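Protein tyrosine phosphatase PRL-1 (Leishmania major, PDB 3S4O) dephosphorylates phosphotyrosine in proteins as a protein tyrosine phosphatase and may act as a virulence factor supporting intracellular survival in host macrophages. Local coordinates at residues A[48-53]-A[110-115]; A[9-14]-A[22-27]. All blocks are in the same frame, centred on the assembly; numbering follows the deposited sequence.

Interaction 1: residues A[48-53]-A[110-115]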
# COMPACT_ATOMS: atom_id res chain seq x y z
N VAL A 48 0.41 -11.86 2.21
CA VAL A 48 -0.37 -10.64 2.32
C VAL A 48 -1.39 -10.71 3.45
O VAL A 48 -2.19 -11.63 3.53
CB VAL A 48 -1.08 -10.26 1.00
CG1 VAL A 48 -2.01 -9.07 1.24
CG2 VAL A 48 -0.03 -9.92 -0.08
N ARG A 49 -1.35 -9.70 4.30
CA ARG A 49 -2.22 -9.60 5.47
C ARG A 49 -3.43 -8.70 5.15
O ARG A 49 -4.56 -8.99 5.52
CB ARG A 49 -1.40 -9.03 6.65
CG ARG A 49 -2.15 -8.84 7.97
CD ARG A 49 -2.51 -10.17 8.64
NE ARG A 49 -3.75 -10.74 8.11
CZ ARG A 49 -4.98 -10.36 8.46
NH1 ARG A 49 -5.19 -9.41 9.37
NH2 ARG A 49 -6.03 -10.96 7.89
N HIS A 50 -3.14 -7.60 4.46
CA HIS A 50 -4.13 -6.57 4.16
C HIS A 50 -4.11 -6.25 2.66
O HIS A 50 -3.05 -6.12 2.07
CB HIS A 50 -3.81 -5.28 4.93
CG HIS A 50 -4.00 -5.41 6.41
ND1 HIS A 50 -5.25 -5.47 6.99
CD2 HIS A 50 -3.10 -5.48 7.42
CE1 HIS A 50 -5.11 -5.59 8.30
NE2 HIS A 50 -3.82 -5.60 8.59
N LEU A 51 -5.28 -6.15 2.07
CA LEU A 51 -5.43 -5.73 0.68
C LEU A 51 -6.27 -4.48 0.63
O LEU A 51 -7.41 -4.48 1.10
CB LEU A 51 -6.05 -6.82 -0.19
CG LEU A 51 -6.09 -6.55 -1.71
CD1 LEU A 51 -4.72 -6.34 -2.32
CD2 LEU A 51 -6.81 -7.69 -2.42
N VAL A 52 -5.69 -3.42 0.09
CA VAL A 52 -6.36 -2.12 -0.01
C VAL A 52 -6.68 -1.84 -1.47
O VAL A 52 -5.78 -1.80 -2.33
CB VAL A 52 -5.48 -0.99 0.57
CG1 VAL A 52 -6.20 0.38 0.48
CG2 VAL A 52 -5.12 -1.29 2.01
N ARG A 53 -7.95 -1.68 -1.77
CA ARG A 53 -8.32 -1.25 -3.12
C ARG A 53 -8.78 0.19 -3.09
O ARG A 53 -9.69 0.55 -2.34
CB ARG A 53 -9.33 -2.17 -3.79
CG ARG A 53 -10.61 -2.39 -3.07
CD ARG A 53 -11.33 -3.60 -3.65
NE ARG A 53 -12.70 -3.68 -3.18
CZ ARG A 53 -13.67 -4.39 -3.76
NH1 ARG A 53 -13.43 -5.11 -4.84
NH2 ARG A 53 -14.88 -4.37 -3.23
N PRO A 110 4.50 -7.30 8.35
CA PRO A 110 3.41 -7.57 7.44
C PRO A 110 3.64 -7.08 6.02
O PRO A 110 4.27 -6.05 5.80
CB PRO A 110 2.23 -6.79 8.03
CG PRO A 110 2.81 -5.83 8.95
CD PRO A 110 4.23 -6.15 9.22
N THR A 111 3.12 -7.86 5.07
CA THR A 111 3.00 -7.45 3.70
C THR A 111 1.60 -6.88 3.52
O THR A 111 0.60 -7.48 3.95
CB THR A 111 3.29 -8.60 2.72
OG1 THR A 111 4.62 -9.08 2.93
CG2 THR A 111 3.17 -8.13 1.27
N ILE A 112 1.54 -5.70 2.92
CA ILE A 112 0.29 -5.00 2.71
C ILE A 112 0.19 -4.69 1.25
O ILE A 112 1.07 -4.05 0.68
CB ILE A 112 0.22 -3.72 3.57
CG1 ILE A 112 0.15 -4.11 5.06
CG2 ILE A 112 -0.98 -2.83 3.16
CD1 ILE A 112 0.80 -3.11 5.96
N GLY A 113 -0.86 -5.18 0.62
CA GLY A 113 -1.08 -4.98 -0.81
C GLY A 113 -1.98 -3.80 -1.10
O GLY A 113 -2.88 -3.49 -0.33
N VAL A 114 -1.70 -3.14 -2.22
CA VAL A 114 -2.49 -2.01 -2.68
C VAL A 114 -2.65 -2.05 -4.20
O VAL A 114 -1.68 -2.13 -4.93
CB VAL A 114 -1.86 -0.65 -2.29
CG1 VAL A 114 -2.85 0.48 -2.52
CG2 VAL A 114 -1.41 -0.64 -0.83
N HIS A 115 -3.89 -2.01 -4.67
CA HIS A 115 -4.16 -1.95 -6.11
C HIS A 115 -5.20 -0.92 -6.49
O HIS A 115 -6.04 -0.53 -5.69
CB HIS A 115 -4.53 -3.34 -6.67
CG HIS A 115 -5.92 -3.80 -6.33
ND1 HIS A 115 -7.03 -3.32 -6.98
CD2 HIS A 115 -6.36 -4.72 -5.45
CE1 HIS A 115 -8.11 -3.90 -6.48
NE2 HIS A 115 -7.73 -4.76 -5.56
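R53 and H115 meet where two parallel strands, 48-53 and 111-115, end together, CA of R53 standing over one face of the H115 ring, offset toward its rim. CG of H115 sits between its backbone N and carbonyl carbon (chi1 75°), from where the ring reaches strand 48-53, its CE1 3.4 Å from R53 CB and its CD2 3.9 Å from L51 CD1. The polar ends are satisfied elsewhere: H115 NE2 by the Y59 hydroxyl, R53 NE and NH1 by S73 OG and Y59 O, R49 NH2 by a salt bridge to D70. Four backbone bonds join the strands. R49 N reaches T111 O almost straight (3.0 Å, 176° at the hydrogen), G113 N gives to H50 O at 2.8 Å, V52 N to G113 O and H115 N to V52 O. These are the central parallel strands of the tyrosine phosphatase sheet, and 111-115 leads directly into C116, the predicted phosphocysteine nucleophile. V52 O also makes a CA-H...O contact with V114, CA at 3.3 Å. On the face of I112 and V114, the buried imidazole of H50 has both nitrogens engaged, NE2 with E97 and ND1 with H72, while its CB packs 4.1 Å from I112 CG1.

Interaction 2: residues A[9-14]-A[22-27]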
# COMPACT_ATOMS: atom_id res chain seq x y z
N LEU A 9 7.49 -4.75 -5.02
CA LEU A 9 7.73 -4.79 -3.57
C LEU A 9 8.52 -3.56 -3.13
O LEU A 9 9.65 -3.35 -3.58
CB LEU A 9 8.47 -6.06 -3.17
CG LEU A 9 8.74 -6.30 -1.68
CD1 LEU A 9 7.45 -6.39 -0.89
CD2 LEU A 9 9.54 -7.58 -1.50
N ILE A 10 7.92 -2.76 -2.27
CA ILE A 10 8.59 -1.60 -1.68
C ILE A 10 8.64 -1.74 -0.17
O ILE A 10 7.60 -1.79 0.49
CB ILE A 10 7.90 -0.25 -2.01
CG1 ILE A 10 7.72 -0.10 -3.53
CG2 ILE A 10 8.75 0.89 -1.46
CD1 ILE A 10 7.64 1.34 -4.03
N ASP A 11 9.85 -1.79 0.38
CA ASP A 11 10.04 -1.90 1.82
C ASP A 11 10.03 -0.52 2.48
O ASP A 11 10.68 0.41 2.03
CB ASP A 11 11.34 -2.62 2.15
CG ASP A 11 11.27 -4.13 1.90
OD1 ASP A 11 10.16 -4.68 1.75
OD2 ASP A 11 12.34 -4.76 1.84
N CYS A 12 9.27 -0.42 3.56
CA CYS A 12 9.32 0.74 4.45
C CYS A 12 10.12 0.33 5.68
O CYS A 12 9.69 -0.54 6.44
CB CYS A 12 7.92 1.19 4.85
SG CYS A 12 7.89 2.63 5.93
N CYS A 13 11.27 0.97 5.87
CA CYS A 13 12.23 0.58 6.90
C CYS A 13 12.20 1.47 8.15
O CYS A 13 11.85 2.64 8.08
CB CYS A 13 13.64 0.57 6.31
SG CYS A 13 13.84 -0.63 4.96
N ASP A 14 12.58 0.87 9.28
CA ASP A 14 12.72 1.59 10.55
C ASP A 14 13.77 2.71 10.43
O ASP A 14 14.94 2.44 10.13
CB ASP A 14 13.14 0.62 11.67
CG ASP A 14 12.68 1.06 13.06
OD1 ASP A 14 12.65 2.28 13.35
OD2 ASP A 14 12.38 0.17 13.88
N LEU A 22 9.66 -2.27 8.63
CA LEU A 22 8.40 -2.05 9.34
C LEU A 22 7.23 -2.71 8.61
O LEU A 22 6.43 -3.42 9.23
CB LEU A 22 8.09 -0.55 9.45
CG LEU A 22 8.48 0.28 10.67
CD1 LEU A 22 9.53 -0.38 11.53
CD2 LEU A 22 8.92 1.66 10.21
N PHE A 23 7.12 -2.42 7.31
CA PHE A 23 6.09 -3.00 6.43
C PHE A 23 6.67 -3.34 5.06
O PHE A 23 7.54 -2.63 4.55
CB PHE A 23 4.94 -2.02 6.14
CG PHE A 23 4.48 -1.23 7.32
CD1 PHE A 23 3.60 -1.80 8.22
CD2 PHE A 23 4.90 0.09 7.51
CE1 PHE A 23 3.15 -1.07 9.31
CE2 PHE A 23 4.45 0.83 8.60
CZ PHE A 23 3.58 0.24 9.51
N HIS A 24 6.15 -4.41 4.46
CA HIS A 24 6.43 -4.71 3.06
C HIS A 24 5.22 -4.24 2.27
O HIS A 24 4.12 -4.73 2.49
CB HIS A 24 6.61 -6.22 2.82
CG HIS A 24 7.80 -6.84 3.49
ND1 HIS A 24 9.10 -6.61 3.09
CD2 HIS A 24 7.88 -7.75 4.49
CE1 HIS A 24 9.92 -7.33 3.83
NE2 HIS A 24 9.21 -8.03 4.69
N PHE A 25 5.41 -3.30 1.35
CA PHE A 25 4.31 -2.88 0.47
C PHE A 25 4.40 -3.51 -0.91
O PHE A 25 5.46 -3.52 -1.54
CB PHE A 25 4.24 -1.37 0.35
CG PHE A 25 3.91 -0.69 1.64
CD1 PHE A 25 2.67 -0.86 2.22
CD2 PHE A 25 4.86 0.08 2.30
CE1 PHE A 25 2.36 -0.26 3.42
CE2 PHE A 25 4.56 0.69 3.50
CZ PHE A 25 3.31 0.52 4.07
N LEU A 26 3.27 -4.04 -1.35
CA LEU A 26 3.12 -4.57 -2.69
C LEU A 26 2.18 -3.69 -3.47
O LEU A 26 1.00 -3.60 -3.13
CB LEU A 26 2.53 -5.97 -2.65
CG LEU A 26 3.45 -7.18 -2.59
CD1 LEU A 26 2.56 -8.43 -2.51
CD2 LEU A 26 4.36 -7.24 -3.83
N ILE A 27 2.69 -3.03 -4.51
CA ILE A 27 1.86 -2.35 -5.48
C ILE A 27 1.46 -3.37 -6.55
O ILE A 27 2.31 -3.93 -7.24
CB ILE A 27 2.56 -1.16 -6.16
CG1 ILE A 27 3.02 -0.12 -5.12
CG2 ILE A 27 1.56 -0.47 -7.13
CD1 ILE A 27 3.98 0.91 -5.67
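C12 faces two residues at once, L22 and F23, in a classic beta bulge at the turn end of an antiparallel hairpin. Its carbonyl oxygen takes L22 N at 2.8 Å, in the carbonyl plane, and F23 N in a weak bond at 3.3 Å, while C12 N returns a bond to F23 O. Beyond the bulge the pairing is regular: I10 and F25 form a hydrogen-bonded pair with I10 N 2.7 Å from F25 O, and the non-hydrogen-bonded pairs D11-H24 and L9-L26 lie on either side of it.

On the face carrying L9, D11, H24 and L26, the side chains of D11 and H24 lie side by side, pointing the same way. H24 ND1 donates to D11 OD1 over 2.6 Å, with 153° at the hydrogen. The oxygen sits at the ring edge, in the imidazole plane, but the ring nitrogen meets it from above the carboxylate plane; the two planes are 58° apart. An aspartate held this close would be expected to favour a protonated imidazole. CD1 of L9 packs on CB of the same histidine.

The other face is apolar. C12 CB lies at the edges of two phenylalanine rings, near the plane of each. CG of F25 is anti to its carbonyl carbon (chi1 -64°), and from there the ring brings CE2 to 3.7 Å from C12 CB. Farther along, CD1 of I10 touches CD1 of I27 as the two side chains cross. This face is covered by helix 122-133, where L131 meets C12 and V127 and A130 meet F25, and by helix 84-103, where L94 packs on F23 and F25. Strand 7-13 is the outermost strand on its side of the sheet, and strand 21-28 passes the pairing inward to 111-115.

Overall arrangement
Both contacts belong to one mixed sheet, and strands 21-28 and 111-115 are neighbours in it. H24 ties them: its N lies 2.8 Å from P110 O and its O 2.8 Å from I112 N, two probable hydrogen bonds. Interaction 1 is the buried one, joining strands 57 residues apart in parallel, with its polar side chains served by residues beyond the pair. Interaction 2 is a local antiparallel hairpin at the sheet margin, partly buried, with an Asp-His bond on its more exposed face and apolar packing beneath helices. Helix 84-103 reaches both, L94 also touching I112 of interaction 1.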